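Local coordinates for protein benzoylformate Decarboxylase (Polynucleobacter necessarius, PDB 4K9Q) that probably decarboxylates benzoylformate, or a related 2-keto acid, with the help of bound thiamine diphosphate and a magnesium ion, at residues 357-362 with 506-511; 353-358 with 452-457; 300-303 with 309-312; 268-273 with 317-322. All coordinates share one frame; numbering follows the deposited sequence.

Interaction 1 of 4, residues 357-362 with 506-511; sequences EVLKEN and TAYLEA
Leu359 lays a methyl over the ring of Tyr508 where helix 352-361 meets helix 501-513, two helices that pack beside the parallel sheet of the C-terminal cofactor-binding domain, an alpha/beta fold of thiamine diphosphate enzymes. The tight part is this CH-pi contact: Leu359 CD2 stands 3.7 Å from the ring centroid of Tyr508 and only 13° off the ring normal, so the methyl sits almost centrally over one face. With CG anti to the backbone N (chi1 -177°), Tyr508 reaches from its helix toward the last turn of 352-361, crossing Leu359 at about a right angle. Its CE2 also comes within 3.2 Å of the carbonyl O of Leu359, and the CB of Asn362 lies at the ring edge, in the ring plane, 4.0 Å from CD2 of Tyr508. Beyond the contact, Tyr508 OH is hydrogen-bonded to Ser363 OG, which also bonds Leu359 O, while the ring touches Val424 of strand 423-428. Cutting Tyr508 back to an alanine would probably open a gap under the Leu359 methyl and leave the Ser363 hydroxyl without its phenol partner. On the solvent side Leu509, exposed on its helix, only borders Asn362, its CD2 3.7 Å from the backbone O and its two methyls beside the CB and OD1 of that residue. The Asn362 amide turns back to the turn before it, ND2 donating to Val358 O over 2.8 Å with an N-H...O angle of 158°.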
loop_
_atom_site.group_PDB
_atom_site.type_symbol
_atom_site.label_atom_id
_atom_site.label_comp_id
_atom_site.label_asym_id
_atom_site.label_seq_id
_atom_site.Cartn_x
_atom_site.Cartn_y
_atom_site.Cartn_z
ATOM N N GLU A 357 -15.609 -17.884 -41.728
ATOM C CA GLU A 357 -16.562 -18.832 -42.310
ATOM C C GLU A 357 -15.898 -20.143 -42.712
ATOM O O GLU A 357 -16.460 -21.218 -42.495
ATOM C CB GLU A 357 -17.247 -18.231 -43.532
ATOM C CG GLU A 357 -18.251 -17.136 -43.221
ATOM C CD GLU A 357 -18.794 -16.526 -44.494
ATOM O OE1 GLU A 357 -19.377 -17.288 -45.296
ATOM O OE2 GLU A 357 -18.616 -15.304 -44.706
ATOM N N VAL A 358 -14.713 -20.054 -43.312
ATOM C CA VAL A 358 -13.966 -21.249 -43.705
ATOM C C VAL A 358 -13.576 -22.088 -42.486
ATOM O O VAL A 358 -13.662 -23.316 -42.498
ATOM C CB VAL A 358 -12.730 -20.888 -44.556
ATOM C CG1 VAL A 358 -11.848 -22.109 -44.772
ATOM C CG2 VAL A 358 -13.191 -20.315 -45.887
ATOM N N LEU A 359 -13.167 -21.425 -41.411
ATOM C CA LEU A 359 -12.839 -22.160 -40.198
ATOM C C LEU A 359 -14.090 -22.829 -39.622
ATOM O O LEU A 359 -14.068 -24.011 -39.281
ATOM C CB LEU A 359 -12.214 -21.233 -39.162
ATOM C CG LEU A 359 -10.878 -20.605 -39.521
ATOM C CD1 LEU A 359 -10.450 -19.669 -38.401
ATOM C CD2 LEU A 359 -9.841 -21.691 -39.734
ATOM N N LYS A 360 -15.180 -22.076 -39.536
ATOM C CA LYS A 360 -16.420 -22.599 -38.972
ATOM C C LYS A 360 -16.921 -23.832 -39.741
ATOM O O LYS A 360 -17.209 -24.877 -39.142
ATOM C CB LYS A 360 -17.483 -21.491 -38.923
ATOM C CG LYS A 360 -18.865 -21.948 -38.513
ATOM C CD LYS A 360 -18.886 -22.488 -37.099
ATOM C CE LYS A 360 -20.249 -23.088 -36.777
ATOM N NZ LYS A 360 -20.375 -23.471 -35.348
ATOM N N GLU A 361 -16.994 -23.724 -41.064
ATOM C CA GLU A 361 -17.590 -24.791 -41.865
ATOM C C GLU A 361 -16.736 -26.055 -41.914
ATOM O O GLU A 361 -17.212 -27.105 -42.343
ATOM C CB GLU A 361 -17.925 -24.298 -43.279
ATOM C CG GLU A 361 -16.721 -23.986 -44.128
ATOM C CD GLU A 361 -17.068 -23.203 -45.390
ATOM O OE1 GLU A 361 -18.233 -22.762 -45.540
ATOM O OE2 GLU A 361 -16.164 -23.019 -46.228
ATOM N N ASN A 362 -15.484 -25.958 -41.469
ATOM C CA ASN A 362 -14.597 -27.117 -41.418
ATOM C C ASN A 362 -14.279 -27.576 -39.994
ATOM O O ASN A 362 -13.431 -28.448 -39.798
ATOM C CB ASN A 362 -13.292 -26.837 -42.170
ATOM C CG ASN A 362 -13.492 -26.755 -43.674
ATOM O OD1 ASN A 362 -13.693 -27.771 -44.342
ATOM N ND2 ASN A 362 -13.414 -25.545 -44.216
ATOM N N THR A 506 -7.276 -26.612 -46.246
ATOM C CA THR A 506 -6.360 -27.748 -46.186
ATOM C C THR A 506 -5.505 -27.703 -44.923
ATOM O O THR A 506 -5.328 -28.715 -44.241
ATOM C CB THR A 506 -5.438 -27.791 -47.408
ATOM O OG1 THR A 506 -6.238 -27.893 -48.592
ATOM C CG2 THR A 506 -4.502 -28.989 -47.326
ATOM N N ALA A 507 -4.958 -26.532 -44.625
ATOM C CA ALA A 507 -4.095 -26.385 -43.454
ATOM C C ALA A 507 -4.861 -26.616 -42.146
ATOM O O ALA A 507 -4.345 -27.233 -41.205
ATOM C CB ALA A 507 -3.433 -25.019 -43.460
ATOM N N TYR A 508 -6.091 -26.114 -42.097
ATOM C CA TYR A 508 -6.908 -26.218 -40.900
ATOM C C TYR A 508 -7.319 -27.665 -40.634
ATOM O O TYR A 508 -7.222 -28.149 -39.503
ATOM C CB TYR A 508 -8.120 -25.288 -41.007
ATOM C CG TYR A 508 -9.002 -25.262 -39.774
ATOM C CD1 TYR A 508 -8.468 -25.024 -38.503
ATOM C CD2 TYR A 508 -10.376 -25.471 -39.880
ATOM C CE1 TYR A 508 -9.287 -24.994 -37.381
ATOM C CE2 TYR A 508 -11.195 -25.440 -38.770
ATOM C CZ TYR A 508 -10.645 -25.210 -37.519
ATOM O OH TYR A 508 -11.465 -25.178 -36.407
ATOM N N LEU A 509 -7.764 -28.362 -41.678
ATOM C CA LEU A 509 -8.082 -29.787 -41.545
ATOM C C LEU A 509 -6.859 -30.592 -41.087
ATOM O O LEU A 509 -6.957 -31.457 -40.206
ATOM C CB LEU A 509 -8.628 -30.333 -42.869
ATOM C CG LEU A 509 -9.995 -29.753 -43.232
ATOM C CD1 LEU A 509 -10.482 -30.327 -44.548
ATOM C CD2 LEU A 509 -11.012 -30.013 -42.124
ATOM N N GLU A 510 -5.703 -30.290 -41.666
ATOM C CA GLU A 510 -4.463 -30.932 -41.246
ATOM C C GLU A 510 -4.168 -30.668 -39.763
ATOM O O GLU A 510 -3.838 -31.585 -39.013
ATOM C CB GLU A 510 -3.294 -30.471 -42.113
ATOM C CG GLU A 510 -1.961 -31.106 -41.731
ATOM C CD GLU A 510 -0.895 -30.915 -42.795
ATOM O OE1 GLU A 510 -1.259 -30.726 -43.976
ATOM O OE2 GLU A 510 0.306 -30.952 -42.448
ATOM N N ALA A 511 -4.299 -29.416 -39.336
ATOM C CA ALA A 511 -4.043 -29.087 -37.935
ATOM C C ALA A 511 -5.038 -29.815 -37.010
ATOM O O ALA A 511 -4.680 -30.261 -35.921
ATOM C CB ALA A 511 -4.086 -27.576 -37.720
#

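Interaction 2 of 4, residues 353-358 with 452-457; sequences HAVLEV and VVFQNE. With MG (magnesium ion), chain C; TPP (thiamine diphosphate), chain D.
At the diphosphate end of the cofactor site, strand 449-455 delivers Asn456 to the magnesium ion, and one residue from its end Phe454 packs against helix 352-361 through Val355 and Leu356. Val355 and Phe454 approach from opposite directions: CG1 of Val355, anti to the backbone N (chi1 172°), ends 3.5 Å from CE2 of the ring. Leu356 crosses the phenylalanine at about a right angle and puts its CD2 3.8 Å from Phe454 CZ, so both aliphatic groups meet the outer end of the ring. Were Phe454 replaced by an alanine, Val355 CG1 and Leu356 CD2 would probably lose the ring they rest on, leaving a gap near the cofactor site. The backbone O of Phe454 accepts a 2.7 Å hydrogen bond from a water that also ligates magnesium. Asn456 OD1 binds the metal at 2.2 Å, alongside cofactor oxygens O2A and O3B, and its ND2 donates to O3B over 3.1 Å, so one amide grips both ion and diphosphate. Asp429 OD1 and the backbone O of Glu458 complete the metal site. On the helix, His353 ND1 donates to Glu357 OE2, while NE2 bonds Asp382. Strand 449-455 runs between strands 423-428 and 517-523; helix 352-361 lies over this sheet, with Leu356 against helix 377-383 and Val355 against Leu504 of helix 501-513 and Val522 of strand 517-523.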
loop_
_atom_site.group_PDB
_atom_site.type_symbol
_atom_site.label_atom_id
_atom_site.label_comp_id
_atom_site.label_asym_id
_atom_site.label_seq_id
_atom_site.Cartn_x
_atom_site.Cartn_y
_atom_site.Cartn_z
ATOM N N HIS A 353 -14.085 -12.045 -42.370
ATOM C CA HIS A 353 -15.351 -12.767 -42.216
ATOM C C HIS A 353 -15.307 -14.057 -43.053
ATOM O O HIS A 353 -15.799 -15.097 -42.625
ATOM C CB HIS A 353 -16.548 -11.896 -42.617
ATOM C CG HIS A 353 -17.873 -12.408 -42.130
ATOM N ND1 HIS A 353 -18.482 -13.530 -42.653
ATOM C CD2 HIS A 353 -18.719 -11.928 -41.186
ATOM C CE1 HIS A 353 -19.642 -13.722 -42.049
ATOM N NE2 HIS A 353 -19.809 -12.763 -41.155
ATOM N N ALA A 354 -14.702 -13.999 -44.236
ATOM C CA ALA A 354 -14.630 -15.201 -45.065
ATOM C C ALA A 354 -13.677 -16.220 -44.452
ATOM O O ALA A 354 -13.948 -17.418 -44.462
ATOM C CB ALA A 354 -14.214 -14.856 -46.483
ATOM N N VAL A 355 -12.555 -15.741 -43.919
ATOM C CA VAL A 355 -11.617 -16.609 -43.213
ATOM C C VAL A 355 -12.345 -17.335 -42.078
ATOM O O VAL A 355 -12.233 -18.556 -41.929
ATOM C CB VAL A 355 -10.407 -15.818 -42.662
ATOM C CG1 VAL A 355 -9.537 -16.705 -41.764
ATOM C CG2 VAL A 355 -9.582 -15.255 -43.814
ATOM N N LEU A 356 -13.104 -16.581 -41.290
ATOM C CA LEU A 356 -13.861 -17.160 -40.185
ATOM C C LEU A 356 -14.885 -18.196 -40.656
ATOM O O LEU A 356 -15.012 -19.265 -40.053
ATOM C CB LEU A 356 -14.542 -16.065 -39.371
ATOM C CG LEU A 356 -13.603 -15.179 -38.550
ATOM C CD1 LEU A 356 -14.314 -13.899 -38.190
ATOM C CD2 LEU A 356 -13.083 -15.920 -37.304
ATOM N N GLU A 357 -15.609 -17.884 -41.728
ATOM C CA GLU A 357 -16.562 -18.832 -42.310
ATOM C C GLU A 357 -15.898 -20.143 -42.712
ATOM O O GLU A 357 -16.460 -21.218 -42.495
ATOM C CB GLU A 357 -17.247 -18.231 -43.532
ATOM C CG GLU A 357 -18.251 -17.136 -43.221
ATOM C CD GLU A 357 -18.794 -16.526 -44.494
ATOM O OE1 GLU A 357 -19.377 -17.288 -45.296
ATOM O OE2 GLU A 357 -18.616 -15.304 -44.706
ATOM N N VAL A 358 -14.713 -20.054 -43.312
ATOM C CA VAL A 358 -13.966 -21.249 -43.705
ATOM C C VAL A 358 -13.576 -22.088 -42.486
ATOM O O VAL A 358 -13.662 -23.316 -42.498
ATOM C CB VAL A 358 -12.730 -20.888 -44.556
ATOM C CG1 VAL A 358 -11.848 -22.109 -44.772
ATOM C CG2 VAL A 358 -13.191 -20.315 -45.887
ATOM N N VAL A 452 -4.675 -19.640 -35.290
ATOM C CA VAL A 452 -4.919 -19.025 -36.586
ATOM C C VAL A 452 -4.635 -17.541 -36.433
ATOM O O VAL A 452 -5.342 -16.838 -35.697
ATOM C CB VAL A 452 -6.361 -19.246 -37.078
ATOM C CG1 VAL A 452 -6.551 -18.637 -38.466
ATOM C CG2 VAL A 452 -6.680 -20.742 -37.110
ATOM N N VAL A 453 -3.590 -17.070 -37.104
ATOM C CA VAL A 453 -3.155 -15.685 -36.956
ATOM C C VAL A 453 -3.639 -14.824 -38.119
ATOM O O VAL A 453 -3.288 -15.063 -39.277
ATOM C CB VAL A 453 -1.617 -15.575 -36.860
ATOM C CG1 VAL A 453 -1.200 -14.115 -36.612
ATOM C CG2 VAL A 453 -1.074 -16.478 -35.776
ATOM N N PHE A 454 -4.448 -13.826 -37.792
ATOM C CA PHE A 454 -4.979 -12.892 -38.773
ATOM C C PHE A 454 -3.982 -11.767 -39.010
ATOM O O PHE A 454 -3.873 -10.834 -38.213
ATOM C CB PHE A 454 -6.335 -12.352 -38.292
ATOM C CG PHE A 454 -7.424 -13.394 -38.290
ATOM C CD1 PHE A 454 -7.409 -14.436 -37.377
ATOM C CD2 PHE A 454 -8.460 -13.326 -39.206
ATOM C CE1 PHE A 454 -8.409 -15.407 -37.385
ATOM C CE2 PHE A 454 -9.471 -14.280 -39.215
ATOM C CZ PHE A 454 -9.443 -15.325 -38.305
ATOM N N GLN A 455 -3.237 -11.858 -40.104
ATOM C CA GLN A 455 -2.136 -10.927 -40.320
ATOM C C GLN A 455 -2.508 -9.723 -41.192
ATOM O O GLN A 455 -2.500 -9.808 -42.416
ATOM C CB GLN A 455 -0.906 -11.655 -40.878
ATOM C CG GLN A 455 0.296 -10.740 -41.003
ATOM C CD GLN A 455 1.541 -11.462 -41.446
ATOM O OE1 GLN A 455 1.572 -12.088 -42.507
ATOM N NE2 GLN A 455 2.586 -11.361 -40.649
ATOM N N ASN A 456 -2.830 -8.597 -40.548
ATOM C CA ASN A 456 -3.066 -7.341 -41.268
ATOM C C ASN A 456 -1.904 -6.350 -41.152
ATOM O O ASN A 456 -1.993 -5.214 -41.623
ATOM C CB ASN A 456 -4.409 -6.687 -40.869
ATOM C CG ASN A 456 -4.523 -6.446 -39.371
ATOM O OD1 ASN A 456 -3.548 -6.585 -38.650
ATOM N ND2 ASN A 456 -5.716 -6.084 -38.905
ATOM N N GLU A 457 -0.805 -6.807 -40.551
ATOM C CA GLU A 457 0.408 -6.007 -40.374
ATOM C C GLU A 457 0.166 -4.681 -39.668
ATOM O O GLU A 457 0.820 -3.683 -39.970
ATOM C CB GLU A 457 1.117 -5.793 -41.721
ATOM C CG GLU A 457 1.406 -7.114 -42.400
ATOM C CD GLU A 457 2.383 -6.994 -43.552
ATOM O OE1 GLU A 457 2.123 -6.193 -44.469
ATOM O OE2 GLU A 457 3.410 -7.706 -43.531
HETATM MG MG MG C . -3.306 -6.921 -36.502
HETATM N "N1'" TPP D . -0.714 -3.755 -24.375
HETATM C "C2'" TPP D . -1.421 -4.686 -23.629
HETATM C CM2 TPP D . -0.704 -5.603 -22.683
HETATM N "N3'" TPP D . -2.797 -4.775 -23.729
HETATM C "C4'" TPP D . -3.476 -3.940 -24.580
HETATM N "N4'" TPP D . -4.803 -4.021 -24.660
HETATM C "C5'" TPP D . -2.770 -3.025 -25.363
HETATM C "C6'" TPP D . -1.385 -2.915 -25.251
HETATM C "C7'" TPP D . -3.516 -2.106 -26.296
HETATM N N3 TPP D . -4.097 -2.708 -27.488
HETATM C C2 TPP D . -5.437 -3.029 -27.636
HETATM S S1 TPP D . -5.813 -3.651 -29.073
HETATM C C5 TPP D . -4.280 -3.525 -29.571
HETATM C C4 TPP D . -3.411 -2.983 -28.629
HETATM C CM4 TPP D . -1.933 -2.753 -28.821
HETATM C C6 TPP D . -3.999 -3.968 -30.979
HETATM C C7 TPP D . -4.268 -5.436 -31.265
HETATM O O7 TPP D . -3.698 -5.668 -32.532
HETATM P PA TPP D . -3.829 -7.092 -33.268
HETATM O O1A TPP D . -3.620 -8.182 -32.256
HETATM O O2A TPP D . -2.843 -7.191 -34.387
HETATM O O3A TPP D . -5.379 -7.174 -33.689
HETATM P PB TPP D . -6.146 -6.355 -34.840
HETATM O O1B TPP D . -6.796 -5.190 -34.166
HETATM O O2B TPP D . -7.180 -7.304 -35.404
HETATM O O3B TPP D . -5.194 -5.865 -35.883
HETATM O O HOH W 1 -4.732 -8.781 -36.641
#

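Interaction 3 of 4, residues 300-303 with 309-312; sequences NMTS and DSLV
Thr302 carries the helix side of this contact, its CB and both branches facing strand 309-312. The methyl CG2 lies 3.6 Å from Ser310 CB and 3.8 Å from the backbone O of Leu311, while Ser310 OG comes 3.6 Å from Thr302 CB. On the other branch OG1 passes 3.6 Å from Val312 CG2, a polar atom beside a methyl. That hydroxyl sits between the backbone N and the carbonyl carbon (chi1 47°), which sends CG2 toward the strand; its hydrogen-bonding partners are Pro299 O and Gln148 of the second subunit. In the next shell, Ser303 OG donates to Asn300 O over 2.8 Å within the same helical turn. The second subunit also bonds the strand, with its Ser177 OG to Val312 N and its Thr175 OG1 to Asp309 OD1, so this edge takes part in the subunit interface. Together the segments belong to a beta-alpha-beta unit of the central domain: strand 291-296, helix 299-303 and the parallel strand 309-312, one of the two edge strands of the sheet within this chain. Thr302 and Ser310 both touch Gln294 of strand 291-296, whereas Leu311 points to the other side of the sheet, against Phe190 of helix 184-196.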
loop_
_atom_site.group_PDB
_atom_site.type_symbol
_atom_site.label_atom_id
_atom_site.label_comp_id
_atom_site.label_asym_id
_atom_site.label_seq_id
_atom_site.Cartn_x
_atom_site.Cartn_y
_atom_site.Cartn_z
ATOM N N ASN A 300 -17.841 -6.200 -5.316
ATOM C CA ASN A 300 -17.155 -5.083 -5.961
ATOM C C ASN A 300 -17.939 -4.579 -7.172
ATOM O O ASN A 300 -18.068 -3.368 -7.379
ATOM C CB ASN A 300 -15.727 -5.472 -6.365
ATOM C CG ASN A 300 -14.995 -4.345 -7.089
ATOM O OD1 ASN A 300 -14.812 -4.390 -8.309
ATOM N ND2 ASN A 300 -14.588 -3.327 -6.339
ATOM N N MET A 301 -18.471 -5.510 -7.964
ATOM C CA MET A 301 -19.222 -5.148 -9.172
ATOM C C MET A 301 -20.504 -4.397 -8.846
ATOM O O MET A 301 -20.811 -3.368 -9.455
ATOM C CB MET A 301 -19.556 -6.381 -10.016
ATOM C CG MET A 301 -18.338 -7.037 -10.607
ATOM S SD MET A 301 -17.456 -5.850 -11.638
ATOM C CE MET A 301 -15.787 -6.160 -11.083
ATOM N N THR A 302 -21.261 -4.906 -7.886
ATOM C CA THR A 302 -22.492 -4.226 -7.517
ATOM C C THR A 302 -22.195 -2.875 -6.838
ATOM O O THR A 302 -22.964 -1.924 -6.984
ATOM C CB THR A 302 -23.376 -5.115 -6.630
ATOM O OG1 THR A 302 -22.572 -5.687 -5.591
ATOM C CG2 THR A 302 -24.011 -6.242 -7.469
ATOM N N SER A 303 -21.078 -2.785 -6.114
ATOM C CA SER A 303 -20.773 -1.545 -5.397
ATOM C C SER A 303 -20.520 -0.362 -6.323
ATOM O O SER A 303 -20.713 0.789 -5.922
ATOM C CB SER A 303 -19.589 -1.726 -4.435
ATOM O OG SER A 303 -18.345 -1.682 -5.115
ATOM N N ASP A 309 -30.911 -1.392 -9.030
ATOM C CA ASP A 309 -31.020 -2.091 -7.750
ATOM C C ASP A 309 -30.326 -3.441 -7.889
ATOM O O ASP A 309 -30.615 -4.213 -8.810
ATOM C CB ASP A 309 -32.489 -2.286 -7.373
ATOM C CG ASP A 309 -33.258 -0.975 -7.335
ATOM O OD1 ASP A 309 -32.831 -0.051 -6.614
ATOM O OD2 ASP A 309 -34.277 -0.858 -8.048
ATOM N N SER A 310 -29.403 -3.725 -6.978
ATOM C CA SER A 310 -28.584 -4.922 -7.092
ATOM C C SER A 310 -28.717 -5.858 -5.901
ATOM O O SER A 310 -29.180 -5.469 -4.825
ATOM C CB SER A 310 -27.111 -4.527 -7.242
ATOM O OG SER A 310 -26.671 -3.818 -6.091
ATOM N N LEU A 311 -28.311 -7.104 -6.114
ATOM C CA LEU A 311 -28.054 -8.028 -5.014
ATOM C C LEU A 311 -26.813 -8.859 -5.334
ATOM O O LEU A 311 -26.462 -9.045 -6.509
ATOM C CB LEU A 311 -29.271 -8.926 -4.739
ATOM C CG LEU A 311 -29.739 -9.919 -5.805
ATOM C CD1 LEU A 311 -28.906 -11.194 -5.775
ATOM C CD2 LEU A 311 -31.203 -10.265 -5.600
ATOM N N VAL A 312 -26.137 -9.338 -4.291
ATOM C CA VAL A 312 -24.970 -10.199 -4.482
ATOM C C VAL A 312 -25.385 -11.658 -4.355
ATOM O O VAL A 312 -26.011 -12.056 -3.360
ATOM C CB VAL A 312 -23.843 -9.882 -3.470
ATOM C CG1 VAL A 312 -22.558 -10.626 -3.847
ATOM C CG2 VAL A 312 -23.589 -8.387 -3.402
#

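Interaction 4 of 4, residues 268-273 with 317-322; sequences VVIGAP and LFLIEA
With CG1 anti to the carbonyl carbon (chi1 -58°) and the chain then fully extended (chi2 178°), Ile270 holds its CD1 out from the strand toward helix 315-323, where Phe318 and Leu319 receive it. Phe318 (chi1 174°) extends its ring away from the backbone N and toward the strand. There Ile270 CD1 lies at the ring edge, close to its plane, 4.0 Å from CE2, and the two side chains cross at about a right angle. Leu319 supplies a methyl, CD2, only 3.5 Å from the same Ile270 CD1, tighter than an ordinary carbon contact. One methyl thus serves both helix residues, all three of them buried and apolar. On one face of the Phe318 ring, Ala322 CB, one turn further along the helix, lies 3.7 Å above the plane, offset toward the rim, and Phe318 also touches Val295. The contact packs helix 315-323, which follows edge strand 309-312 in the chain, against the parallel sheet of the central domain. Strand 266-270 runs between strands 201-204 and 291-296, bonded to both through its backbone; Phe220 of helix 214-224 touches Ile270, Leu319 and Ala322, so that helix flanks helix 315-323 on the same side of the sheet.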
loop_
_atom_site.group_PDB
_atom_site.type_symbol
_atom_site.label_atom_id
_atom_site.label_comp_id
_atom_site.label_asym_id
_atom_site.label_seq_id
_atom_site.Cartn_x
_atom_site.Cartn_y
_atom_site.Cartn_z
ATOM N N VAL A 268 -32.854 -6.498 -16.852
ATOM C CA VAL A 268 -32.446 -7.473 -15.852
ATOM C C VAL A 268 -31.061 -8.037 -16.192
ATOM O O VAL A 268 -30.908 -8.824 -17.133
ATOM C CB VAL A 268 -33.469 -8.619 -15.738
ATOM C CG1 VAL A 268 -33.067 -9.590 -14.626
ATOM C CG2 VAL A 268 -34.865 -8.061 -15.462
ATOM N N VAL A 269 -30.054 -7.629 -15.425
ATOM C CA VAL A 269 -28.676 -8.047 -15.682
ATOM C C VAL A 269 -28.259 -9.144 -14.713
ATOM O O VAL A 269 -28.230 -8.922 -13.499
ATOM C CB VAL A 269 -27.705 -6.857 -15.523
ATOM C CG1 VAL A 269 -26.285 -7.264 -15.913
ATOM C CG2 VAL A 269 -28.188 -5.656 -16.353
ATOM N N ILE A 270 -27.930 -10.321 -15.236
ATOM C CA ILE A 270 -27.537 -11.438 -14.383
ATOM C C ILE A 270 -26.095 -11.868 -14.651
ATOM O O ILE A 270 -25.768 -12.303 -15.757
ATOM C CB ILE A 270 -28.502 -12.641 -14.558
ATOM C CG1 ILE A 270 -29.939 -12.212 -14.232
ATOM C CG2 ILE A 270 -28.093 -13.797 -13.652
ATOM C CD1 ILE A 270 -30.946 -13.320 -14.417
ATOM N N GLY A 271 -25.235 -11.729 -13.642
ATOM C CA GLY A 271 -23.877 -12.262 -13.718
ATOM C C GLY A 271 -22.869 -11.389 -14.450
ATOM O O GLY A 271 -21.890 -11.886 -15.033
ATOM N N ALA A 272 -23.094 -10.080 -14.408
ATOM C CA ALA A 272 -22.260 -9.132 -15.137
ATOM C C ALA A 272 -22.080 -7.824 -14.387
ATOM O O ALA A 272 -22.940 -7.427 -13.598
ATOM C CB ALA A 272 -22.890 -8.835 -16.490
ATOM N N PRO A 273 -20.974 -7.125 -14.671
ATOM C CA PRO A 273 -20.839 -5.713 -14.300
ATOM C C PRO A 273 -21.928 -4.883 -14.980
ATOM O O PRO A 273 -22.462 -5.250 -16.037
ATOM C CB PRO A 273 -19.483 -5.312 -14.902
ATOM C CG PRO A 273 -18.769 -6.602 -15.186
ATOM C CD PRO A 273 -19.836 -7.605 -15.480
ATOM N N LEU A 317 -27.427 -19.994 -8.109
ATOM C CA LEU A 317 -28.312 -19.952 -6.952
ATOM C C LEU A 317 -29.431 -18.930 -7.157
ATOM O O LEU A 317 -30.588 -19.203 -6.836
ATOM C CB LEU A 317 -27.528 -19.653 -5.682
ATOM C CG LEU A 317 -26.554 -20.776 -5.329
ATOM C CD1 LEU A 317 -25.873 -20.500 -4.008
ATOM C CD2 LEU A 317 -27.283 -22.101 -5.274
ATOM N N PHE A 318 -29.101 -17.765 -7.712
ATOM C CA PHE A 318 -30.144 -16.779 -7.985
ATOM C C PHE A 318 -31.153 -17.261 -9.021
ATOM O O PHE A 318 -32.354 -17.140 -8.819
ATOM C CB PHE A 318 -29.591 -15.437 -8.453
ATOM C CG PHE A 318 -30.674 -14.488 -8.876
ATOM C CD1 PHE A 318 -31.366 -13.742 -7.925
ATOM C CD2 PHE A 318 -31.050 -14.394 -10.207
ATOM C CE1 PHE A 318 -32.392 -12.885 -8.311
ATOM C CE2 PHE A 318 -32.070 -13.550 -10.595
ATOM C CZ PHE A 318 -32.740 -12.793 -9.648
ATOM N N LEU A 319 -30.668 -17.783 -10.140
ATOM C CA LEU A 319 -31.566 -18.209 -11.212
ATOM C C LEU A 319 -32.522 -19.313 -10.738
ATOM O O LEU A 319 -33.698 -19.327 -11.092
ATOM C CB LEU A 319 -30.765 -18.664 -12.435
ATOM C CG LEU A 319 -30.116 -17.504 -13.200
ATOM C CD1 LEU A 319 -28.984 -18.000 -14.093
ATOM C CD2 LEU A 319 -31.171 -16.740 -14.008
ATOM N N ILE A 320 -32.010 -20.229 -9.928
ATOM C CA ILE A 320 -32.837 -21.298 -9.372
ATOM C C ILE A 320 -33.933 -20.737 -8.457
ATOM O O ILE A 320 -35.103 -21.119 -8.561
ATOM C CB ILE A 320 -31.973 -22.330 -8.611
ATOM C CG1 ILE A 320 -31.129 -23.136 -9.604
ATOM C CG2 ILE A 320 -32.850 -23.257 -7.796
ATOM C CD1 ILE A 320 -30.031 -23.925 -8.951
ATOM N N GLU A 321 -33.562 -19.807 -7.582
ATOM C CA GLU A 321 -34.528 -19.217 -6.664
ATOM C C GLU A 321 -35.558 -18.337 -7.379
ATOM O O GLU A 321 -36.742 -18.342 -7.034
ATOM C CB GLU A 321 -33.816 -18.426 -5.562
ATOM C CG GLU A 321 -33.059 -19.305 -4.564
ATOM C CD GLU A 321 -33.919 -20.438 -4.020
ATOM O OE1 GLU A 321 -34.976 -20.152 -3.419
ATOM O OE2 GLU A 321 -33.548 -21.619 -4.207
ATOM N N ALA A 322 -35.110 -17.578 -8.375
ATOM C CA ALA A 322 -36.001 -16.644 -9.047
ATOM C C ALA A 322 -37.015 -17.400 -9.898
ATOM O O ALA A 322 -38.177 -17.007 -9.981
ATOM C CB ALA A 322 -35.210 -15.675 -9.894
#

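The four contacts form two pairs. Interactions 3 and 4 come first along the chain, in the central domain, with centres about 11 Å apart; both reach its parallel sheet, interaction 3 is nested in the loop closed by interaction 4, and they touch where Leu311 CD2 meets Phe318 CE1 at 4.0 Å. Interactions 1 and 2 follow, also with centres about 11 Å apart, and share helix 352-361, which packs on helix 501-513 and on strand 449-455. The pairs lie 36 to 43 Å apart between centres. One pair joins helices and strands of the central domain, with interaction 3 at an edge facing the second subunit; of the other, only interaction 2 includes a ligand of the magnesium ion.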